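Local coordinates for protein endonuclease 2 (Arabidopsis thaliana, PDB 4CXP) that cleaves RNA and single-stranded DNA, and double-stranded DNA less well, with the help of bound divalent metal ions, leaving 5'-phosphorylated products, at residues P56-N61 against V118-G123; E175-A180 against I242-L247; V144-R149 against E234-R239. One frame throughout, in Å; residues are numbered along the deposited sequence. Where two conformers were deposited one is given.

Contact 1: residues P56-N61 against V118-G123. With ZN (zinc ion), chain E.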
loop_
_atom_site.group_PDB
_atom_site.type_symbol
_atom_site.label_atom_id
_atom_site.label_comp_id
_atom_site.label_asym_id
_atom_site.label_seq_id
_atom_site.Cartn_x
_atom_site.Cartn_y
_atom_site.Cartn_z
ATOM N N PRO A 56 -8.627 -1.542 12.035
ATOM C CA PRO A 56 -9.015 -2.550 11.018
ATOM C C PRO A 56 -9.019 -2.009 9.589
ATOM O O PRO A 56 -9.108 -2.785 8.636
ATOM C CB PRO A 56 -10.425 -2.971 11.442
ATOM C CG PRO A 56 -10.427 -2.682 12.925
ATOM C CD PRO A 56 -9.701 -1.367 13.031
ATOM N N LEU A 57 -8.915 -0.691 9.434
ATOM C CA LEU A 57 -8.963 -0.065 8.126
ATOM C C LEU A 57 -7.679 -0.223 7.334
ATOM O O LEU A 57 -7.634 0.194 6.181
ATOM C CB LEU A 57 -9.303 1.427 8.272
ATOM C CG LEU A 57 -10.611 1.738 9.006
ATOM C CD1 LEU A 57 -10.842 3.241 8.997
ATOM C CD2 LEU A 57 -11.821 0.998 8.446
ATOM N N HIS A 58 -6.638 -0.821 7.923
ATOM C CA HIS A 58 -5.367 -0.987 7.216
ATOM C C HIS A 58 -5.304 -2.258 6.385
ATOM O O HIS A 58 -4.368 -2.416 5.600
ATOM C CB HIS A 58 -4.195 -0.976 8.197
ATOM C CG HIS A 58 -4.003 0.348 8.860
ATOM N ND1 HIS A 58 -2.894 1.128 8.656
ATOM C CD2 HIS A 58 -4.828 1.042 9.680
ATOM C CE1 HIS A 58 -3.048 2.253 9.338
ATOM N NE2 HIS A 58 -4.212 2.227 9.968
ATOM N N TYR A 59 -6.259 -3.179 6.531
ATOM C CA TYR A 59 -6.123 -4.485 5.908
ATOM C C TYR A 59 -7.486 -5.068 5.574
ATOM O O TYR A 59 -8.537 -4.480 5.868
ATOM C CB TYR A 59 -5.286 -5.422 6.823
ATOM C CG TYR A 59 -5.907 -5.582 8.190
ATOM C CD1 TYR A 59 -6.944 -6.493 8.417
ATOM C CD2 TYR A 59 -5.495 -4.797 9.253
ATOM C CE1 TYR A 59 -7.526 -6.606 9.669
ATOM C CE2 TYR A 59 -6.085 -4.907 10.494
ATOM C CZ TYR A 59 -7.098 -5.814 10.702
ATOM O OH TYR A 59 -7.681 -5.905 11.945
ATOM N N ILE A 60 -7.445 -6.248 4.945
ATOM C CA ILE A 60 -8.602 -7.097 4.673
ATOM C C ILE A 60 -8.217 -8.503 5.105
ATOM O O ILE A 60 -7.168 -9.002 4.705
ATOM C CB ILE A 60 -8.979 -7.126 3.184
ATOM C CG1 ILE A 60 -9.424 -5.751 2.721
ATOM C CG2 ILE A 60 -10.067 -8.138 2.934
ATOM C CD1 ILE A 60 -9.431 -5.541 1.231
ATOM N N ASN A 61 -9.088 -9.139 5.887
ATOM C CA ASN A 61 -8.975 -10.551 6.232
ATOM C C ASN A 61 -9.828 -11.386 5.293
ATOM O O ASN A 61 -11.018 -11.122 5.140
ATOM C CB ASN A 61 -9.499 -10.794 7.649
ATOM C CG ASN A 61 -8.542 -10.361 8.724
ATOM O OD1 ASN A 61 -7.332 -10.451 8.565
ATOM N ND2 ASN A 61 -9.084 -9.910 9.845
ATOM N N VAL A 118 -6.206 8.361 2.803
ATOM C CA VAL A 118 -6.295 7.734 1.518
ATOM C C VAL A 118 -4.886 7.436 0.960
ATOM O O VAL A 118 -4.694 6.409 0.307
ATOM C CB VAL A 118 -7.223 8.539 0.600
ATOM C CG1 VAL A 118 -6.488 9.691 -0.045
ATOM C CG2 VAL A 118 -7.851 7.628 -0.420
ATOM N N SER A 119 -3.912 8.295 1.243
ATOM C CA SER A 119 -2.563 8.084 0.765
ATOM C C SER A 119 -1.965 6.826 1.384
ATOM O O SER A 119 -1.378 5.996 0.696
ATOM C CB SER A 119 -1.712 9.315 1.063
ATOM O OG SER A 119 -2.201 10.435 0.325
ATOM N N HIS A 120 -2.108 6.680 2.686
ATOM C CA HIS A 120 -1.597 5.506 3.373
ATOM C C HIS A 120 -2.349 4.241 2.949
ATOM O O HIS A 120 -1.731 3.213 2.677
ATOM C CB HIS A 120 -1.731 5.693 4.891
ATOM C CG HIS A 120 -1.133 4.582 5.678
ATOM N ND1 HIS A 120 0.179 4.584 6.082
ATOM C CD2 HIS A 120 -1.670 3.436 6.155
ATOM C CE1 HIS A 120 0.426 3.475 6.759
ATOM N NE2 HIS A 120 -0.683 2.764 6.830
ATOM N N PHE A 121 -3.672 4.303 2.922
ATOM C CA PHE A 121 -4.469 3.119 2.614
ATOM C C PHE A 121 -4.326 2.674 1.162
ATOM O O PHE A 121 -4.338 1.471 0.898
ATOM C CB PHE A 121 -5.935 3.351 2.995
ATOM C CG PHE A 121 -6.169 3.501 4.482
ATOM C CD1 PHE A 121 -5.437 2.791 5.408
ATOM C CD2 PHE A 121 -7.158 4.349 4.943
ATOM C CE1 PHE A 121 -5.670 2.944 6.763
ATOM C CE2 PHE A 121 -7.395 4.504 6.299
ATOM C CZ PHE A 121 -6.642 3.800 7.206
ATOM N N MET A 122 -4.161 3.603 0.223
ATOM C CA MET A 122 -3.850 3.199 -1.139
ATOM C C MET A 122 -2.541 2.410 -1.163
ATOM O O MET A 122 -2.380 1.467 -1.941
ATOM C CB MET A 122 -3.761 4.397 -2.063
ATOM C CG MET A 122 -3.613 3.995 -3.527
ATOM S SD MET A 122 -5.034 3.099 -4.179
ATOM C CE MET A 122 -6.162 4.471 -4.422
ATOM N N GLY A 123 -1.583 2.772 -0.313
ATOM C CA GLY A 123 -0.408 1.960 -0.164
ATOM C C GLY A 123 -0.677 0.602 0.449
ATOM O O GLY A 123 -0.284 -0.428 -0.099
HETATM ZN ZN ZN E . -0.933 0.786 7.736
#
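H58 and F121 form the tightly packed half of this contact, a T-shaped pair in which the phenyl edge is aimed at the imidazole face. Their planes stand at 90°, and F121 CE1 lies 3.5 Å above the plane of the H58 ring, over its centre. The same phenyl ring closes against L57, the residue before H58: L57 CB meets F121 CZ at 3.7 Å, while the L57 carbonyl oxygen sits over a phenyl face, 3.4 Å from F121 CE1. A phenylalanine suits this place because its flat, apolar ring can back a metal-binding histidine without competing for the metal.

On the metal side the two histidines barely touch directly. H58 and H120 meet only rim to rim, and what joins them is a zinc ion, bound 2.2 Å from both H58 ND1 and H120 NE2. D45 and D124 add carboxylate ligands to this site, one of the metal positions of the S1/P1 nuclease active centre, and a sulfate ion lies close to H120. An extended first torsion (chi1 -175°) carries the H120 imidazole away from its helix to the metal, and the hydrogen bond from its ND1 to the C41 carbonyl fixes the ring's rotation.

Behind this site, F121 also touches V85 and A88 of helix 85-96, whereas V118, S119 and M122 pack helix 111-124 against helix 233-262, and I60 begins a strand paired with strand 131-133.

Contact 2: residues E175-A180 against I242-L247. With NAG (2-acetamido-2-deoxy-beta-D-glucopyranose), chain D.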
loop_
_atom_site.group_PDB
_atom_site.type_symbol
_atom_site.label_atom_id
_atom_site.label_comp_id
_atom_site.label_asym_id
_atom_site.label_seq_id
_atom_site.Cartn_x
_atom_site.Cartn_y
_atom_site.Cartn_z
ATOM N N GLU A 175 16.773 7.511 -2.479
ATOM C CA GLU A 175 16.002 7.736 -3.720
ATOM C C GLU A 175 16.310 6.775 -4.878
ATOM O O GLU A 175 15.720 6.865 -5.943
ATOM C CB GLU A 175 16.344 9.147 -4.204
ATOM C CG GLU A 175 16.007 10.234 -3.207
ATOM C CD GLU A 175 14.521 10.333 -2.937
ATOM O OE1 GLU A 175 13.741 10.085 -3.859
ATOM O OE2 GLU A 175 14.150 10.707 -1.817
ATOM N N GLY A 176 17.242 5.849 -4.676
ATOM C CA GLY A 176 17.619 4.965 -5.756
ATOM C C GLY A 176 16.497 4.068 -6.244
ATOM O O GLY A 176 16.287 3.920 -7.434
ATOM N N MET A 177 15.774 3.482 -5.315
ATOM C CA MET A 177 14.676 2.605 -5.687
ATOM C C MET A 177 13.543 3.412 -6.346
ATOM O O MET A 177 13.007 3.005 -7.366
ATOM C CB MET A 177 14.181 1.791 -4.489
ATOM C CG MET A 177 13.233 0.664 -4.893
ATOM S SD MET A 177 12.503 -0.286 -3.542
ATOM C CE MET A 177 13.997 -0.903 -2.845
ATOM N N VAL A 178 13.206 4.571 -5.788
ATOM C CA VAL A 178 12.198 5.452 -6.389
ATOM C C VAL A 178 12.536 5.799 -7.812
ATOM O O VAL A 178 11.697 5.745 -8.705
ATOM C CB VAL A 178 12.118 6.798 -5.647
ATOM C CG1 VAL A 178 11.281 7.834 -6.413
ATOM C CG2 VAL A 178 11.527 6.527 -4.305
ATOM N N ASP A 179 13.782 6.212 -8.018
ATOM C CA ASP A 179 14.202 6.643 -9.326
ATOM C C ASP A 179 14.131 5.507 -10.330
ATOM O O ASP A 179 13.715 5.680 -11.469
ATOM C CB ASP A 179 15.613 7.249 -9.255
ATOM C CG ASP A 179 15.648 8.587 -8.487
ATOM O OD1 ASP A 179 14.581 9.175 -8.224
ATOM O OD2 ASP A 179 16.754 9.024 -8.114
ATOM N N ALA A 180 14.505 4.303 -9.909
ATOM C CA ALA A 180 14.474 3.152 -10.788
ATOM C C ALA A 180 13.032 2.746 -11.124
ATOM O O ALA A 180 12.729 2.360 -12.257
ATOM C CB ALA A 180 15.238 1.992 -10.166
ATOM N N ILE A 242 7.927 -8.456 -7.609
ATOM C CA ILE A 242 6.522 -8.241 -7.257
ATOM C C ILE A 242 6.417 -7.105 -6.238
ATOM O O ILE A 242 5.460 -6.346 -6.300
ATOM C CB ILE A 242 5.762 -9.547 -6.866
ATOM C CG1 ILE A 242 4.317 -9.281 -6.454
ATOM C CG2 ILE A 242 6.382 -10.224 -5.687
ATOM C CD1 ILE A 242 3.479 -8.589 -7.491
ATOM N N VAL A 243 7.382 -6.961 -5.334
ATOM C CA VAL A 243 7.412 -5.791 -4.482
ATOM C C VAL A 243 7.495 -4.517 -5.339
ATOM O O VAL A 243 6.741 -3.569 -5.136
ATOM C CB VAL A 243 8.537 -5.890 -3.445
ATOM C CG1 VAL A 243 8.737 -4.571 -2.715
ATOM C CG2 VAL A 243 8.220 -7.015 -2.460
ATOM N N TYR A 244 8.427 -4.490 -6.290
ATOM C CA TYR A 244 8.528 -3.352 -7.199
ATOM C C TYR A 244 7.193 -3.056 -7.890
ATOM O O TYR A 244 6.762 -1.913 -7.969
ATOM C CB TYR A 244 9.589 -3.599 -8.249
ATOM C CG TYR A 244 11.039 -3.620 -7.822
ATOM C CD1 TYR A 244 11.524 -2.961 -6.705
ATOM C CD2 TYR A 244 11.958 -4.266 -8.635
ATOM C CE1 TYR A 244 12.883 -2.947 -6.415
ATOM C CE2 TYR A 244 13.321 -4.245 -8.359
ATOM C CZ TYR A 244 13.765 -3.577 -7.250
ATOM O OH TYR A 244 15.127 -3.505 -6.972
ATOM N N GLN A 245 6.562 -4.104 -8.409
ATOM C CA GLN A 245 5.284 -3.963 -9.102
ATOM C C GLN A 245 4.243 -3.311 -8.195
ATOM O O GLN A 245 3.536 -2.397 -8.614
ATOM C CB GLN A 245 4.798 -5.332 -9.554
ATOM C CG GLN A 245 3.481 -5.323 -10.332
ATOM C CD GLN A 245 2.764 -6.635 -10.184
ATOM O OE1 GLN A 245 3.237 -7.665 -10.651
ATOM N NE2 GLN A 245 1.637 -6.610 -9.487
ATOM N N ARG A 246 4.116 -3.811 -6.974
ATOM C CA ARG A 246 3.092 -3.308 -6.078
ATOM C C ARG A 246 3.347 -1.895 -5.612
ATOM O O ARG A 246 2.408 -1.113 -5.463
ATOM C CB ARG A 246 2.922 -4.245 -4.880
ATOM C CG ARG A 246 2.459 -5.657 -5.211
ATOM C CD ARG A 246 1.164 -5.724 -6.006
ATOM N NE ARG A 246 0.015 -5.440 -5.157
ATOM C CZ ARG A 246 -1.237 -5.373 -5.608
ATOM N NH1 ARG A 246 -1.475 -5.294 -6.909
ATOM N NH2 ARG A 246 -2.231 -5.398 -4.740
ATOM N N LEU A 247 4.616 -1.528 -5.401
ATOM C CA LEU A 247 4.956 -0.159 -5.065
ATOM C C LEU A 247 4.642 0.790 -6.223
ATOM O O LEU A 247 4.087 1.870 -6.032
ATOM C CB LEU A 247 6.419 -0.048 -4.655
ATOM C CG LEU A 247 6.833 -0.797 -3.390
ATOM C CD1 LEU A 247 8.347 -0.743 -3.219
ATOM C CD2 LEU A 247 6.134 -0.281 -2.148
HETATM C C1 NAG D . 13.472 -2.021 -14.057
HETATM C C2 NAG D . 13.735 -2.911 -12.846
HETATM C C3 NAG D . 14.983 -3.749 -13.085
HETATM C C4 NAG D . 14.849 -4.522 -14.386
HETATM C C5 NAG D . 14.476 -3.582 -15.526
HETATM C C6 NAG D . 14.207 -4.304 -16.841
HETATM C C7 NAG D . 12.814 -1.810 -10.889
HETATM C C8 NAG D . 13.057 -0.989 -9.663
HETATM N N2 NAG D . 13.860 -2.131 -11.634
HETATM O O3 NAG D . 15.186 -4.619 -11.988
HETATM O O4 NAG D . 16.082 -5.161 -14.648
HETATM O O5 NAG D . 13.300 -2.868 -15.183
HETATM O O6 NAG D . 13.167 -5.241 -16.682
HETATM O O7 NAG D . 11.656 -2.119 -11.204
#
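Y244, which meets M177 across the contact, also lies under a sugar: the acetyl group of an N-acetylglucosamine from the N184 glycan rests on one face of its ring. In this largely helical nuclease fold, helix 176-187 and residues 242-247 of the long helix 233-262 approach through a Met-aromatic contact roofed by carbohydrate. The acetyl methyl, NAG C8, stands 3.4 Å above the centre of the tyrosine ring, and the acetyl oxygen, NAG O7, is 3.4 Å from Y244 CD2. A180 touches this methyl too, its CB 3.7 Å from C8; a side chain this small leaves the helix surface low where the sugar settles.

Tyrosine fits because one flat face receives the acetyl group while its hydroxyl bonds to that of Y170. M177, deposited in two conformers, offers in the one described a flexible apolar chain that extends from its helix (chi1 -168°) and bends only at its last torsion. Its CG is 3.9 Å from Y244 CE1, and its sulfur lies at the ring's edge, 83° off the normal. I8 and A165 flank the methionine from two further helices. The sulfur also reaches a leucine branch, M177 SD standing 4.2 Å from L247 CD1.

Contact 3: residues V144-R149 against E234-R239. With SO4 (sulfate ion), chain J.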
loop_
_atom_site.group_PDB
_atom_site.type_symbol
_atom_site.label_atom_id
_atom_site.label_comp_id
_atom_site.label_asym_id
_atom_site.label_seq_id
_atom_site.Cartn_x
_atom_site.Cartn_y
_atom_site.Cartn_z
ATOM N N VAL A 144 9.570 -17.042 10.816
ATOM C CA VAL A 144 10.641 -17.555 9.971
ATOM C C VAL A 144 11.919 -16.810 10.341
ATOM O O VAL A 144 11.979 -16.127 11.370
ATOM C CB VAL A 144 10.275 -17.424 8.466
ATOM C CG1 VAL A 144 9.078 -18.297 8.150
ATOM C CG2 VAL A 144 9.993 -15.984 8.064
ATOM N N HIS A 145 12.952 -16.956 9.525
ATOM C CA HIS A 145 14.130 -16.111 9.612
ATOM C C HIS A 145 14.263 -15.365 8.299
ATOM O O HIS A 145 14.026 -15.928 7.225
ATOM C CB HIS A 145 15.406 -16.925 9.873
ATOM C CG HIS A 145 15.631 -17.280 11.328
ATOM N ND1 HIS A 145 14.860 -18.198 12.001
ATOM C CD2 HIS A 145 16.525 -16.817 12.238
ATOM C CE1 HIS A 145 15.276 -18.312 13.252
ATOM N NE2 HIS A 145 16.287 -17.476 13.424
ATOM N N TRP A 146 14.626 -14.087 8.389
ATOM C CA TRP A 146 15.062 -13.284 7.250
ATOM C C TRP A 146 16.579 -13.245 7.332
ATOM O O TRP A 146 17.144 -12.642 8.247
ATOM C CB TRP A 146 14.473 -11.870 7.312
ATOM C CG TRP A 146 14.853 -11.052 6.120
ATOM C CD1 TRP A 146 15.671 -9.968 6.093
ATOM C CD2 TRP A 146 14.424 -11.268 4.776
ATOM N NE1 TRP A 146 15.782 -9.495 4.810
ATOM C CE2 TRP A 146 15.023 -10.277 3.986
ATOM C CE3 TRP A 146 13.611 -12.229 4.157
ATOM C CZ2 TRP A 146 14.828 -10.208 2.622
ATOM C CZ3 TRP A 146 13.412 -12.146 2.799
ATOM C CH2 TRP A 146 14.020 -11.149 2.046
ATOM N N TYR A 147 17.239 -13.973 6.441
ATOM C CA TYR A 147 18.671 -14.235 6.585
ATOM C C TYR A 147 18.901 -14.784 7.992
ATOM O O TYR A 147 18.280 -15.788 8.336
ATOM C CB TYR A 147 19.517 -13.023 6.168
ATOM C CG TYR A 147 19.382 -12.717 4.681
ATOM C CD1 TYR A 147 18.346 -11.933 4.199
ATOM C CD2 TYR A 147 20.271 -13.231 3.763
ATOM C CE1 TYR A 147 18.204 -11.678 2.841
ATOM C CE2 TYR A 147 20.145 -12.976 2.413
ATOM C CZ TYR A 147 19.109 -12.188 1.950
ATOM O OH TYR A 147 18.941 -11.901 0.618
ATOM N N THR A 148 19.738 -14.163 8.809
ATOM C CA THR A 148 20.082 -14.751 10.102
ATOM C C THR A 148 19.162 -14.339 11.254
ATOM O O THR A 148 19.360 -14.819 12.364
ATOM C CB THR A 148 21.509 -14.423 10.531
ATOM O OG1 THR A 148 21.562 -13.046 10.915
ATOM C CG2 THR A 148 22.508 -14.733 9.452
ATOM N N ARG A 149 18.169 -13.494 11.011
ATOM C CA ARG A 149 17.382 -12.915 12.094
ATOM C C ARG A 149 15.947 -13.380 12.085
ATOM O O ARG A 149 15.349 -13.578 11.032
ATOM C CB ARG A 149 17.400 -11.400 11.997
ATOM C CG ARG A 149 18.781 -10.795 12.098
ATOM C CD ARG A 149 19.406 -11.060 13.456
ATOM N NE ARG A 149 20.715 -10.458 13.523
ATOM C CZ ARG A 149 21.519 -10.519 14.577
ATOM N NH1 ARG A 149 21.143 -11.148 15.685
ATOM N NH2 ARG A 149 22.711 -9.928 14.523
ATOM N N GLU A 234 17.357 -16.608 -2.371
ATOM C CA GLU A 234 16.441 -17.164 -3.359
ATOM C C GLU A 234 15.074 -16.477 -3.261
ATOM O O GLU A 234 14.488 -16.079 -4.275
ATOM C CB GLU A 234 16.301 -18.670 -3.188
ATOM C CG GLU A 234 15.399 -19.336 -4.194
ATOM C CD GLU A 234 15.284 -20.822 -3.929
ATOM O OE1 GLU A 234 14.468 -21.212 -3.068
ATOM O OE2 GLU A 234 16.018 -21.593 -4.568
ATOM N N TYR A 235 14.562 -16.353 -2.052
ATOM C CA TYR A 235 13.268 -15.709 -1.841
ATOM C C TYR A 235 13.346 -14.220 -2.172
ATOM O O TYR A 235 12.467 -13.674 -2.818
ATOM C CB TYR A 235 12.796 -15.944 -0.409
ATOM C CG TYR A 235 11.356 -15.546 -0.140
ATOM C CD1 TYR A 235 11.006 -14.251 0.226
ATOM C CD2 TYR A 235 10.331 -16.481 -0.255
ATOM C CE1 TYR A 235 9.706 -13.917 0.494
ATOM C CE2 TYR A 235 9.011 -16.149 0.004
ATOM C CZ TYR A 235 8.710 -14.867 0.402
ATOM O OH TYR A 235 7.431 -14.481 0.697
ATOM N N PHE A 236 14.393 -13.559 -1.699
ATOM C CA PHE A 236 14.601 -12.151 -1.944
ATOM C C PHE A 236 14.569 -11.819 -3.424
ATOM O O PHE A 236 13.798 -10.962 -3.856
ATOM C CB PHE A 236 15.923 -11.724 -1.300
ATOM C CG PHE A 236 16.317 -10.303 -1.599
ATOM C CD1 PHE A 236 15.653 -9.243 -1.028
ATOM C CD2 PHE A 236 17.356 -10.034 -2.469
ATOM C CE1 PHE A 236 16.033 -7.940 -1.287
ATOM C CE2 PHE A 236 17.739 -8.745 -2.743
ATOM C CZ PHE A 236 17.075 -7.685 -2.154
ATOM N N TYR A 237 15.429 -12.446 -4.217
ATOM C CA TYR A 237 15.529 -12.073 -5.622
ATOM C C TYR A 237 14.279 -12.433 -6.395
ATOM O O TYR A 237 13.904 -11.736 -7.325
ATOM C CB TYR A 237 16.764 -12.693 -6.274
ATOM C CG TYR A 237 18.057 -12.080 -5.820
ATOM C CD1 TYR A 237 18.335 -10.768 -6.076
ATOM C CD2 TYR A 237 19.010 -12.846 -5.173
ATOM C CE1 TYR A 237 19.535 -10.217 -5.669
ATOM C CE2 TYR A 237 20.208 -12.311 -4.771
ATOM C CZ TYR A 237 20.461 -10.987 -5.006
ATOM O OH TYR A 237 21.658 -10.427 -4.621
ATOM N N SER A 238 13.621 -13.516 -6.026
ATOM C CA SER A 238 12.437 -13.915 -6.754
ATOM C C SER A 238 11.216 -13.069 -6.410
ATOM O O SER A 238 10.361 -12.900 -7.259
ATOM C CB SER A 238 12.146 -15.389 -6.581
ATOM O OG SER A 238 11.904 -15.732 -5.260
ATOM N N ARG A 239 11.133 -12.540 -5.187
ATOM C CA ARG A 239 9.990 -11.732 -4.774
ATOM C C ARG A 239 10.202 -10.244 -4.977
ATOM O O ARG A 239 9.227 -9.500 -4.973
ATOM C CB ARG A 239 9.591 -12.031 -3.320
ATOM C CG ARG A 239 8.706 -13.244 -3.158
ATOM C CD ARG A 239 9.282 -14.547 -3.682
ATOM N NE ARG A 239 8.370 -15.631 -3.366
ATOM C CZ ARG A 239 8.588 -16.894 -3.647
ATOM N NH1 ARG A 239 9.667 -17.234 -4.329
ATOM N NH2 ARG A 239 7.711 -17.790 -3.255
HETATM S S SO4 J . 17.413 -12.663 16.536
HETATM O O1 SO4 J . 16.909 -13.297 17.760
HETATM O O2 SO4 J . 18.841 -12.404 16.674
HETATM O O3 SO4 J . 16.714 -11.390 16.287
HETATM O O4 SO4 J . 17.161 -13.549 15.407
#
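W146 and Y147, at the start of a type II' beta turn, bring a beta hairpin down onto the first turns of helix 233-262, where Y235 and F236 receive them. The turn runs from W146 to R149 and links strands 143-146 and 149-152. Y147 takes its second position with a positive phi of 52°, a conformation more usual for glycine than for a residue with a side chain.

The apolar contacts are made by the rim of the W146 indole. Its extended first torsion (chi1 -177°) sends the six-membered part of the ring system toward the helix. There W146 CZ2 lies 3.9 Å from F236 CD1, and W146 CZ3 is 4.1 Å from Y235 CD1, so one broad tryptophan edge spans two successive helix residues. Y147 sets the CD1 edge of its ring on a face of the indole.

Hydrogen bonds settle the polar ends of these large rings. Y147 OH bonds to D233, just before the helical segment, and makes a van der Waals touch on the helix, 3.6 Å from F236 CB. W146 NE1 bonds to T164 and Y235 OH to the A221 carbonyl. W146, Y147 and Y235 thus pack by their carbons and still satisfy their heteroatoms, whereas F236, wholly apolar, offers only carbon. Within the helix, S238 OG donates to E234 O at 2.8 Å and receives a bond from R239 NH1, which helps keep the R239 guanidinium over the Y235 ring.

A hydrogen bond to an anion marks the far side of the turn, within the substrate-binding region. Beside the bond that K150 N makes to the same sulfate, which probably came from the crystallisation liquor, R149 NH1 donates to sulfate O2 at 2.8 Å, with an N-H...O angle of 152°.

In the fold
Helix 233-262 is the common thread. Contacts 2 and 3 use adjoining parts of it, their centres 18 Å apart, and its later residues pack on helix 111-124 of contact 1. Along the chain contact 1 closes first; contacts 3 and 2 then open in that order and close in the same order, so their connections cross. Contact 1 lies near the middle of the molecule, about 19 Å from contact 2 and 25 Å from contact 3, centre to centre. The long helix thus joins the surroundings of the metal centre to a glycan-covered helix and an outlying hairpin within one nuclease domain.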